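Local coordinates for protein ABC-type phosphate transport system, periplasmic component (Lactobacillus brevis, PDB 4ECF) that probably binds phosphate as the solute-binding component of the PstSACB ABC transporter and hands it over for import across the cytoplasmic membrane, at residues D75-V80 / W205-L210; G82-V87 / N200-W205. All coordinates share one frame; numbering follows the deposited sequence.

Contact 1: D75-V80 / W205-L210; sequences DHRVAV and WSYEHL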
ATOM      1  N   ASP A  75      14.626  -6.930   7.764  1.00 16.78           N
ATOM      2  CA  ASP A  75      13.601  -5.907   7.685  1.00 17.32           C
ATOM      3  C   ASP A  75      14.169  -4.503   7.872  1.00 16.89           C
ATOM      4  O   ASP A  75      15.112  -4.295   8.656  1.00 18.38           O
ATOM      5  CB  ASP A  75      12.520  -6.210   8.754  1.00 19.04           C
ATOM      6  CG  ASP A  75      11.237  -5.426   8.540  1.00 23.93           C
ATOM      7  OD1 ASP A  75      11.067  -4.880   7.434  1.00 18.80           O
ATOM      8  OD2 ASP A  75      10.409  -5.369   9.480  1.00 24.55           O
ATOM      9  N   HIS A  76      13.590  -3.549   7.164  1.00 16.06           N
ATOM     10  CA  HIS A  76      13.850  -2.119   7.398  1.00 17.45           C
ATOM     11  C   HIS A  76      12.566  -1.400   7.156  1.00 18.04           C
ATOM     12  O   HIS A  76      12.063  -1.380   6.033  1.00 19.63           O
ATOM     13  CB  HIS A  76      14.915  -1.544   6.469  1.00 16.49           C
ATOM     14  CG  HIS A  76      16.202  -2.345   6.415  1.00 15.79           C
ATOM     15  ND1 HIS A  76      16.359  -3.440   5.624  1.00 17.50           N
ATOM     16  CD2 HIS A  76      17.382  -2.173   7.104  1.00 17.70           C
ATOM     17  CE1 HIS A  76      17.603  -3.932   5.792  1.00 16.10           C
ATOM     18  NE2 HIS A  76      18.240  -3.153   6.701  1.00 17.05           N
ATOM     19  N   ARG A  77      11.933  -0.931   8.210  1.00 16.80           N
ATOM     20  CA  ARG A  77      10.683  -0.179   8.050  1.00 16.23           C
ATOM     21  C   ARG A  77      10.967   1.288   7.788  1.00 16.98           C
ATOM     22  O   ARG A  77      11.868   1.865   8.424  1.00 17.93           O
ATOM     23  CB  ARG A  77       9.741  -0.397   9.233  1.00 16.35           C
ATOM     24  CG  ARG A  77       8.974  -1.700   9.148  1.00 19.79           C
ATOM     25  CD  ARG A  77       7.998  -1.875  10.293  1.00 19.49           C
ATOM     26  NE  ARG A  77       8.652  -2.307  11.535  1.00 20.01           N
ATOM     27  CZ  ARG A  77       7.990  -2.490  12.665  1.00 19.54           C
ATOM     28  NH1 ARG A  77       6.691  -2.217  12.723  1.00 21.02           N
ATOM     29  NH2 ARG A  77       8.620  -2.927  13.737  1.00 20.16           N
ATOM     30  N   VAL A  78      10.222   1.902   6.860  1.00 16.39           N
ATOM     31  CA  VAL A  78      10.533   3.243   6.376  1.00 14.85           C
ATOM     32  C   VAL A  78       9.361   4.202   6.399  1.00 17.01           C
ATOM     33  O   VAL A  78       9.537   5.397   6.248  1.00 19.58           O
ATOM     34  CB  VAL A  78      11.146   3.161   4.959  1.00 14.31           C
ATOM     35  CG1 VAL A  78      12.401   2.286   4.953  1.00 16.47           C
ATOM     36  CG2 VAL A  78      10.147   2.691   3.888  1.00 16.15           C
ATOM     37  N   ALA A  79       8.154   3.680   6.601  1.00 17.60           N
ATOM     38  CA  ALA A  79       6.956   4.516   6.462  1.00 16.48           C
ATOM     39  C   ALA A  79       5.750   3.683   6.874  1.00 16.87           C
ATOM     40  O   ALA A  79       5.854   2.458   7.043  1.00 17.02           O
ATOM     41  CB  ALA A  79       6.799   4.978   5.015  1.00 18.30           C
ATOM     42  N   VAL A  80       4.637   4.377   7.084  1.00 16.99           N
ATOM     43  CA  VAL A  80       3.301   3.761   7.154  1.00 17.12           C
ATOM     44  C   VAL A  80       2.539   4.302   5.943  1.00 15.10           C
ATOM     45  O   VAL A  80       2.666   5.486   5.560  1.00 17.71           O
ATOM     46  CB  VAL A  80       2.585   4.090   8.477  1.00 18.80           C
ATOM     47  CG1 VAL A  80       1.079   3.803   8.375  1.00 18.65           C
ATOM     48  CG2 VAL A  80       3.292   3.361   9.629  1.00 18.78           C
ATOM     49  N   TRP A 205      -4.199   0.380   7.083  1.00 18.28           N
ATOM     50  CA  TRP A 205      -2.875   0.945   6.901  1.00 17.93           C
ATOM     51  C   TRP A 205      -1.911  -0.177   7.146  1.00 18.46           C
ATOM     52  O   TRP A 205      -2.250  -1.197   7.802  1.00 15.29           O
ATOM     53  CB  TRP A 205      -2.589   2.141   7.810  1.00 17.16           C
ATOM     54  CG  TRP A 205      -2.724   1.879   9.284  1.00 16.96           C
ATOM     55  CD1 TRP A 205      -3.796   2.180  10.102  1.00 18.09           C
ATOM     56  CD2 TRP A 205      -1.687   1.378  10.155  1.00 18.50           C
ATOM     57  NE1 TRP A 205      -3.524   1.844  11.401  1.00 18.36           N
ATOM     58  CE2 TRP A 205      -2.263   1.345  11.503  1.00 20.11           C
ATOM     59  CE3 TRP A 205      -0.387   0.897   9.957  1.00 17.95           C
ATOM     60  CZ2 TRP A 205      -1.538   0.906  12.596  1.00 20.73           C
ATOM     61  CZ3 TRP A 205       0.333   0.466  11.086  1.00 21.35           C
ATOM     62  CH2 TRP A 205      -0.247   0.467  12.370  1.00 19.50           C
ATOM     63  N   SER A 206      -0.702  -0.031   6.639  1.00 17.39           N
ATOM     64  CA  SER A 206       0.361  -0.988   6.973  1.00 19.06           C
ATOM     65  C   SER A 206       1.715  -0.296   7.062  1.00 17.08           C
ATOM     66  O   SER A 206       1.870   0.826   6.598  1.00 17.79           O
ATOM     67  CB  SER A 206       0.442  -2.141   5.972  1.00 21.43           C
ATOM     68  OG  SER A 206       1.008  -1.720   4.739  1.00 23.73           O
ATOM     69  N   TYR A 207       2.695  -1.023   7.594  1.00 19.22           N
ATOM     70  CA  TYR A 207       4.072  -0.570   7.578  1.00 17.88           C
ATOM     71  C   TYR A 207       4.645  -0.879   6.190  1.00 17.16           C
ATOM     72  O   TYR A 207       4.254  -1.850   5.547  1.00 20.31           O
ATOM     73  CB  TYR A 207       4.924  -1.261   8.662  1.00 18.90           C
ATOM     74  CG  TYR A 207       4.449  -0.971  10.077  1.00 18.27           C
ATOM     75  CD1 TYR A 207       4.721   0.245  10.705  1.00 18.50           C
ATOM     76  CD2 TYR A 207       3.722  -1.928  10.780  1.00 18.02           C
ATOM     77  CE1 TYR A 207       4.266   0.502  12.012  1.00 18.71           C
ATOM     78  CE2 TYR A 207       3.262  -1.672  12.075  1.00 20.75           C
ATOM     79  CZ  TYR A 207       3.577  -0.450  12.689  1.00 21.19           C
ATOM     80  OH  TYR A 207       3.121  -0.184  13.995  1.00 21.62           O
ATOM     81  N   GLU A 208       5.509   0.013   5.735  1.00 16.89           N
ATOM     82  CA  GLU A 208       6.274  -0.139   4.481  1.00 17.32           C
ATOM     83  C   GLU A 208       7.670  -0.616   4.787  1.00 17.26           C
ATOM     84  O   GLU A 208       8.372  -0.036   5.652  1.00 17.19           O
ATOM     85  CB  GLU A 208       6.348   1.184   3.740  1.00 19.07           C
ATOM     86  CG  GLU A 208       4.996   1.721   3.281  1.00 19.38           C
ATOM     87  CD  GLU A 208       4.389   0.956   2.126  1.00 20.89           C
ATOM     88  OE1 GLU A 208       4.239  -0.294   2.236  1.00 19.83           O
ATOM     89  OE2 GLU A 208       4.066   1.634   1.132  1.00 20.34           O
ATOM     90  N   HIS A 209       8.106  -1.657   4.056  1.00 16.75           N
ATOM     91  CA  HIS A 209       9.351  -2.381   4.344  1.00 15.72           C
ATOM     92  C   HIS A 209      10.284  -2.391   3.149  1.00 15.57           C
ATOM     93  O   HIS A 209       9.823  -2.612   1.999  1.00 15.93           O
ATOM     94  CB  HIS A 209       9.051  -3.833   4.654  1.00 15.39           C
ATOM     95  CG  HIS A 209       8.091  -4.061   5.774  1.00 17.34           C
ATOM     96  ND1 HIS A 209       8.474  -4.534   6.981  1.00 18.78           N
ATOM     97  CD2 HIS A 209       6.717  -4.021   5.775  1.00 18.84           C
ATOM     98  CE1 HIS A 209       7.364  -4.746   7.754  1.00 17.71           C
ATOM     99  NE2 HIS A 209       6.285  -4.404   7.010  1.00 17.86           N
ATOM    100  N   LEU A 210      11.573  -2.186   3.403  1.00 16.96           N
ATOM    101  CA  LEU A 210      12.633  -2.392   2.383  1.00 13.28           C
ATOM    102  C   LEU A 210      13.440  -3.597   2.859  1.00 15.42           C
ATOM    103  O   LEU A 210      14.272  -3.455   3.734  1.00 15.31           O
ATOM    104  CB  LEU A 210      13.517  -1.164   2.226  1.00 14.81           C
ATOM    105  CG  LEU A 210      12.823   0.141   1.787  1.00 15.39           C
ATOM    106  CD1 LEU A 210      13.830   1.260   1.628  1.00 16.85           C
ATOM    107  CD2 LEU A 210      12.040  -0.053   0.503  1.00 16.63           C
TER
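Arg77 and Trp205 lie against opposite faces of the Tyr207 ring, where strand 73-87 pairs antiparallel with strand 205-213 in the mixed sheet of the periplasmic binding protein fold; Arg77, Val80, Tyr207 and His209 share one face of that sheet. The chain of Arg77 bends at chi3 (-79°), and its guanidinium stands nearly upright on the ring, the planes 85° apart. NH1 sits over the ring centre, 3.3 Å above the plane of Tyr207, and CZ of Arg77 lies 4.5 Å from the centroid of the Tyr207 ring, a cation-pi contact. On the other face CZ3 of Trp205 is displaced toward the rim. Val80 divides its branches, CG2 running alongside Tyr207 to touch CD1 at 3.6 Å while CG1 reaches CE3 of Trp205. The phenol OH is bonded beyond this pair, to Arg252 N.

Next along the same face, His209 turns its edge to Asp75. ND1 donates to OD1 of Asp75 at 2.7 Å, almost straight (169°), in the plane of the imidazole and on the syn side of the carboxylate. CG of Arg77 packs against the same ring, 3.6 Å from His209 ND1. An alanine in place of Asp75 would probably leave the ND1 hydrogen of His209 without this acceptor and the imidazole less firmly fixed in its rotation.

Val78 and Ala79 both stand opposite Glu208, as in a beta bulge. Val78 N bonds to Glu208 O, and Glu208 N to Ala79 O. Beyond the bulge Leu210 is gripped twice by His76: Leu210 N donates to His76 O, while His76 ND1 reaches Leu210 O at 2.8 Å. Val78 CG1 meets Leu210 CD1 at 3.8 Å.

The Asp75 carboxylate would be expected to stabilise a protonated His209, whereas Arg77, its NE 5.1 Å from His209 ND1, would tend to oppose that charge.

Contact 2: G82-V87 / N200-W205; sequences GITPIV and NDWRIW. With EDO (1,2-ethanediol), chain F; EDO (1,2-ethanediol), chain L.
CG of Trp202 is anti to its backbone N (chi1 -176°), and with chi2 at -90° the indole lies with its edge to Ile83 O and Pro85 CD; the CG2 of Ile204, likewise anti to N, meets Ile83 CB at 3.8 Å. The setting is the periplasmic binding protein fold, where a loop following helix 194-198 runs into a strand antiparallel to 73-87. Followed from the 205-213 side, the strand pairing begins at Gly82 and Trp205, a non-hydrogen-bonded pair in which Gly82 CA lies 4.0 Å from Trp205 CB.

The indole of Trp202 approaches the strand by its edge. Its CZ2 and CH2 meet Pro85 CD tip to tip, CZ2 at 3.9 Å, and the OG1 of Thr84 lies near the same two carbons while donating to Pro85 O. Phe175 adds an edge-to-face ring contact to Trp202, and an ethanediol, probably from the crystallisation liquor, rests over one indole face and accepts a bond from Arg203 N. Inside the loop, Trp205 NE1 donates to Asn200 OD1 at 2.8 Å, which ties the beginning of 200-205 to its end.

Two carbonyls sit close together, Ile83 O and Ile204 O, and both look to one indole hydrogen. Ile204 O already takes the nearly straight bond from Ile83 N (171°). The Trp202 NE1 gives its main bond to Ile83 O at 2.9 Å and a weak one to Ile204 O at 3.1 Å.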
ATOM      1  N   GLY A  82      -1.445   4.507   4.322  1.00 18.28           N
ATOM      2  CA  GLY A  82      -2.876   4.325   4.422  1.00 19.21           C
ATOM      3  C   GLY A  82      -3.432   3.744   3.138  1.00 18.47           C
ATOM      4  O   GLY A  82      -2.888   3.979   2.039  1.00 17.46           O
ATOM      5  N   ILE A  83      -4.468   2.939   3.291  1.00 16.82           N
ATOM      6  CA  ILE A  83      -5.214   2.344   2.162  1.00 17.39           C
ATOM      7  C   ILE A  83      -6.672   2.765   2.277  1.00 18.07           C
ATOM      8  O   ILE A  83      -7.288   2.706   3.374  1.00 17.77           O
ATOM      9  CB  ILE A  83      -5.080   0.817   2.168  1.00 17.96           C
ATOM     10  CG1 ILE A  83      -3.619   0.425   1.923  1.00 22.88           C
ATOM     11  CG2 ILE A  83      -6.051   0.147   1.142  1.00 18.24           C
ATOM     12  CD1 ILE A  83      -3.304  -0.950   2.458  1.00 25.48           C
ATOM     13  N   THR A  84      -7.235   3.156   1.142  1.00 19.22           N
ATOM     14  CA  THR A  84      -8.619   3.631   1.099  1.00 17.48           C
ATOM     15  C   THR A  84      -9.413   2.979  -0.041  1.00 17.77           C
ATOM     16  O   THR A  84      -8.879   2.742  -1.122  1.00 17.62           O
ATOM     17  CB  THR A  84      -8.716   5.143   0.964  1.00 17.60           C
ATOM     18  OG1 THR A  84     -10.098   5.549   1.021  1.00 18.94           O
ATOM     19  CG2 THR A  84      -8.122   5.665  -0.320  1.00 19.42           C
ATOM     20  N   PRO A  85     -10.673   2.645   0.229  1.00 17.31           N
ATOM     21  CA  PRO A  85     -11.555   2.344  -0.915  1.00 17.07           C
ATOM     22  C   PRO A  85     -11.673   3.567  -1.803  1.00 17.60           C
ATOM     23  O   PRO A  85     -11.590   4.724  -1.338  1.00 18.06           O
ATOM     24  CB  PRO A  85     -12.907   2.042  -0.276  1.00 19.23           C
ATOM     25  CG  PRO A  85     -12.730   2.072   1.189  1.00 20.51           C
ATOM     26  CD  PRO A  85     -11.427   2.735   1.492  1.00 18.28           C
ATOM     27  N   ILE A  86     -11.787   3.310  -3.112  1.00 16.87           N
ATOM     28  CA  ILE A  86     -12.042   4.333  -4.088  1.00 17.00           C
ATOM     29  C   ILE A  86     -13.166   3.898  -4.990  1.00 17.61           C
ATOM     30  O   ILE A  86     -13.334   2.725  -5.261  1.00 17.21           O
ATOM     31  CB  ILE A  86     -10.791   4.661  -4.963  1.00 17.70           C
ATOM     32  CG1 ILE A  86     -10.167   3.408  -5.603  1.00 19.19           C
ATOM     33  CG2 ILE A  86      -9.712   5.404  -4.128  1.00 18.07           C
ATOM     34  CD1 ILE A  86      -9.268   3.722  -6.798  1.00 17.98           C
ATOM     35  N   VAL A  87     -13.970   4.862  -5.418  1.00 16.78           N
ATOM     36  CA  VAL A  87     -15.080   4.590  -6.303  1.00 17.60           C
ATOM     37  C   VAL A  87     -15.087   5.524  -7.494  1.00 18.63           C
ATOM     38  O   VAL A  87     -14.509   6.595  -7.475  1.00 18.97           O
ATOM     39  CB  VAL A  87     -16.437   4.685  -5.580  1.00 19.56           C
ATOM     40  CG1 VAL A  87     -16.532   3.673  -4.437  1.00 19.58           C
ATOM     41  CG2 VAL A  87     -16.703   6.102  -5.090  1.00 19.39           C
ATOM     42  N   ASN A 200      -5.126   5.202  14.673  1.00 20.25           N
ATOM     43  CA  ASN A 200      -5.857   3.991  14.302  1.00 20.48           C
ATOM     44  C   ASN A 200      -7.388   4.180  14.263  1.00 20.87           C
ATOM     45  O   ASN A 200      -8.099   3.202  14.178  1.00 20.82           O
ATOM     46  CB  ASN A 200      -5.468   2.772  15.193  1.00 21.92           C
ATOM     47  CG  ASN A 200      -5.798   1.432  14.549  1.00 22.70           C
ATOM     48  OD1 ASN A 200      -5.402   1.187  13.406  1.00 20.99           O
ATOM     49  ND2 ASN A 200      -6.513   0.549  15.274  1.00 22.58           N
ATOM     50  N   ASP A 201      -7.877   5.415  14.247  1.00 20.86           N
ATOM     51  CA  ASP A 201      -9.299   5.639  13.961  1.00 21.43           C
ATOM     52  C   ASP A 201      -9.651   5.220  12.530  1.00 20.41           C
ATOM     53  O   ASP A 201     -10.762   4.748  12.270  1.00 20.70           O
ATOM     54  CB  ASP A 201      -9.680   7.098  14.194  1.00 21.34           C
ATOM     55  CG  ASP A 201      -9.861   7.443  15.698  1.00 24.91           C
ATOM     56  OD1 ASP A 201     -10.028   6.537  16.539  1.00 28.96           O
ATOM     57  OD2 ASP A 201      -9.843   8.633  16.026  1.00 26.75           O
ATOM     58  N   TRP A 202      -8.699   5.386  11.621  1.00 19.43           N
ATOM     59  CA  TRP A 202      -8.718   4.740  10.313  1.00 17.56           C
ATOM     60  C   TRP A 202      -7.806   3.514  10.424  1.00 16.43           C
ATOM     61  O   TRP A 202      -6.614   3.660  10.718  1.00 19.35           O
ATOM     62  CB  TRP A 202      -8.148   5.702   9.245  1.00 18.12           C
ATOM     63  CG  TRP A 202      -8.246   5.069   7.880  1.00 16.73           C
ATOM     64  CD1 TRP A 202      -7.286   4.270   7.241  1.00 16.62           C
ATOM     65  CD2 TRP A 202      -9.388   5.074   6.991  1.00 17.19           C
ATOM     66  NE1 TRP A 202      -7.771   3.821   6.032  1.00 16.74           N
ATOM     67  CE2 TRP A 202      -9.012   4.314   5.816  1.00 15.81           C
ATOM     68  CE3 TRP A 202     -10.628   5.701   7.006  1.00 16.28           C
ATOM     69  CZ2 TRP A 202      -9.900   4.091   4.759  1.00 14.46           C
ATOM     70  CZ3 TRP A 202     -11.482   5.497   5.928  1.00 16.11           C
ATOM     71  CH2 TRP A 202     -11.110   4.729   4.822  1.00 14.56           C
ATOM     72  N   ARG A 203      -8.372   2.320  10.314  1.00 17.03           N
ATOM     73  CA  ARG A 203      -7.658   1.076  10.634  1.00 18.90           C
ATOM     74  C   ARG A 203      -6.910   0.476   9.458  1.00 18.45           C
ATOM     75  O   ARG A 203      -6.098  -0.465   9.637  1.00 17.20           O
ATOM     76  CB  ARG A 203      -8.650   0.032  11.149  1.00 19.35           C
ATOM     77  CG  ARG A 203      -9.237   0.386  12.520  1.00 25.72           C
ATOM     78  CD  ARG A 203     -10.205  -0.685  13.021  1.00 39.24           C
ATOM     79  NE  ARG A 203      -9.554  -1.991  13.268  1.00 55.17           N
ATOM     80  CZ  ARG A 203      -9.711  -3.104  12.538  1.00 57.24           C
ATOM     81  NH1 ARG A 203     -10.500  -3.131  11.464  1.00 58.00           N
ATOM     82  NH2 ARG A 203      -9.070  -4.210  12.893  1.00 53.44           N
ATOM     83  N   ILE A 204      -7.215   0.923   8.258  1.00 18.41           N
ATOM     84  CA  ILE A 204      -6.641   0.272   7.046  1.00 16.52           C
ATOM     85  C   ILE A 204      -5.325   0.972   6.647  1.00 16.66           C
ATOM     86  O   ILE A 204      -5.331   1.989   5.961  1.00 16.22           O
ATOM     87  CB  ILE A 204      -7.628   0.237   5.844  1.00 17.50           C
ATOM     88  CG1 ILE A 204      -9.089   0.049   6.276  1.00 18.48           C
ATOM     89  CG2 ILE A 204      -7.153  -0.846   4.883  1.00 17.31           C
ATOM     90  CD1 ILE A 204     -10.034   0.064   5.081  1.00 16.90           C
ATOM     91  N   TRP A 205      -4.199   0.380   7.083  1.00 18.28           N
ATOM     92  CA  TRP A 205      -2.875   0.945   6.901  1.00 17.93           C
ATOM     93  C   TRP A 205      -1.911  -0.177   7.146  1.00 18.46           C
ATOM     94  O   TRP A 205      -2.250  -1.197   7.802  1.00 15.29           O
ATOM     95  CB  TRP A 205      -2.589   2.141   7.810  1.00 17.16           C
ATOM     96  CG  TRP A 205      -2.724   1.879   9.284  1.00 16.96           C
ATOM     97  CD1 TRP A 205      -3.796   2.180  10.102  1.00 18.09           C
ATOM     98  CD2 TRP A 205      -1.687   1.378  10.155  1.00 18.50           C
ATOM     99  NE1 TRP A 205      -3.524   1.844  11.401  1.00 18.36           N
ATOM    100  CE2 TRP A 205      -2.263   1.345  11.503  1.00 20.11           C
ATOM    101  CE3 TRP A 205      -0.387   0.897   9.957  1.00 17.95           C
ATOM    102  CZ2 TRP A 205      -1.538   0.906  12.596  1.00 20.73           C
ATOM    103  CZ3 TRP A 205       0.333   0.466  11.086  1.00 21.35           C
ATOM    104  CH2 TRP A 205      -0.247   0.467  12.370  1.00 19.50           C
TER
HETATM  105  C1  EDO F 304     -12.880   3.421   9.633  1.00 16.95           C
HETATM  106  O1  EDO F 304     -13.711   2.631  10.515  1.00 19.30           O
HETATM  107  C2  EDO F 304     -11.945   2.588   8.763  1.00 18.44           C
HETATM  108  O2  EDO F 304     -11.058   1.773   9.526  1.00 19.66           O
HETATM  109  C1  EDO L 310     -13.007  -4.271   9.709  1.00 36.34           C
HETATM  110  O1  EDO L 310     -11.887  -5.165   9.472  1.00 31.46           O
HETATM  111  C2  EDO L 310     -13.342  -4.177  11.203  1.00 43.97           C
HETATM  112  O2  EDO L 310     -14.566  -4.853  11.550  1.00 51.30           O

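Read from the N terminus, strand 73-87 supplies the first half of both contacts, 75-80 to contact 1 and then 82-87 to contact 2. The chain next makes a long excursion of more than a hundred residues, through helix 132-140 and strands 169-174 and 183-187, and returns after helix 194-198. Its loop 200-205 closes contact 2, the inner loop; strand 205-213 then closes contact 1 around it, so the two nest and do not cross. Trp205 belongs to both. The long antiparallel pair thus joins the two ends of that excursion, consistent with the paired crossover strands that link the lobes of such binding proteins.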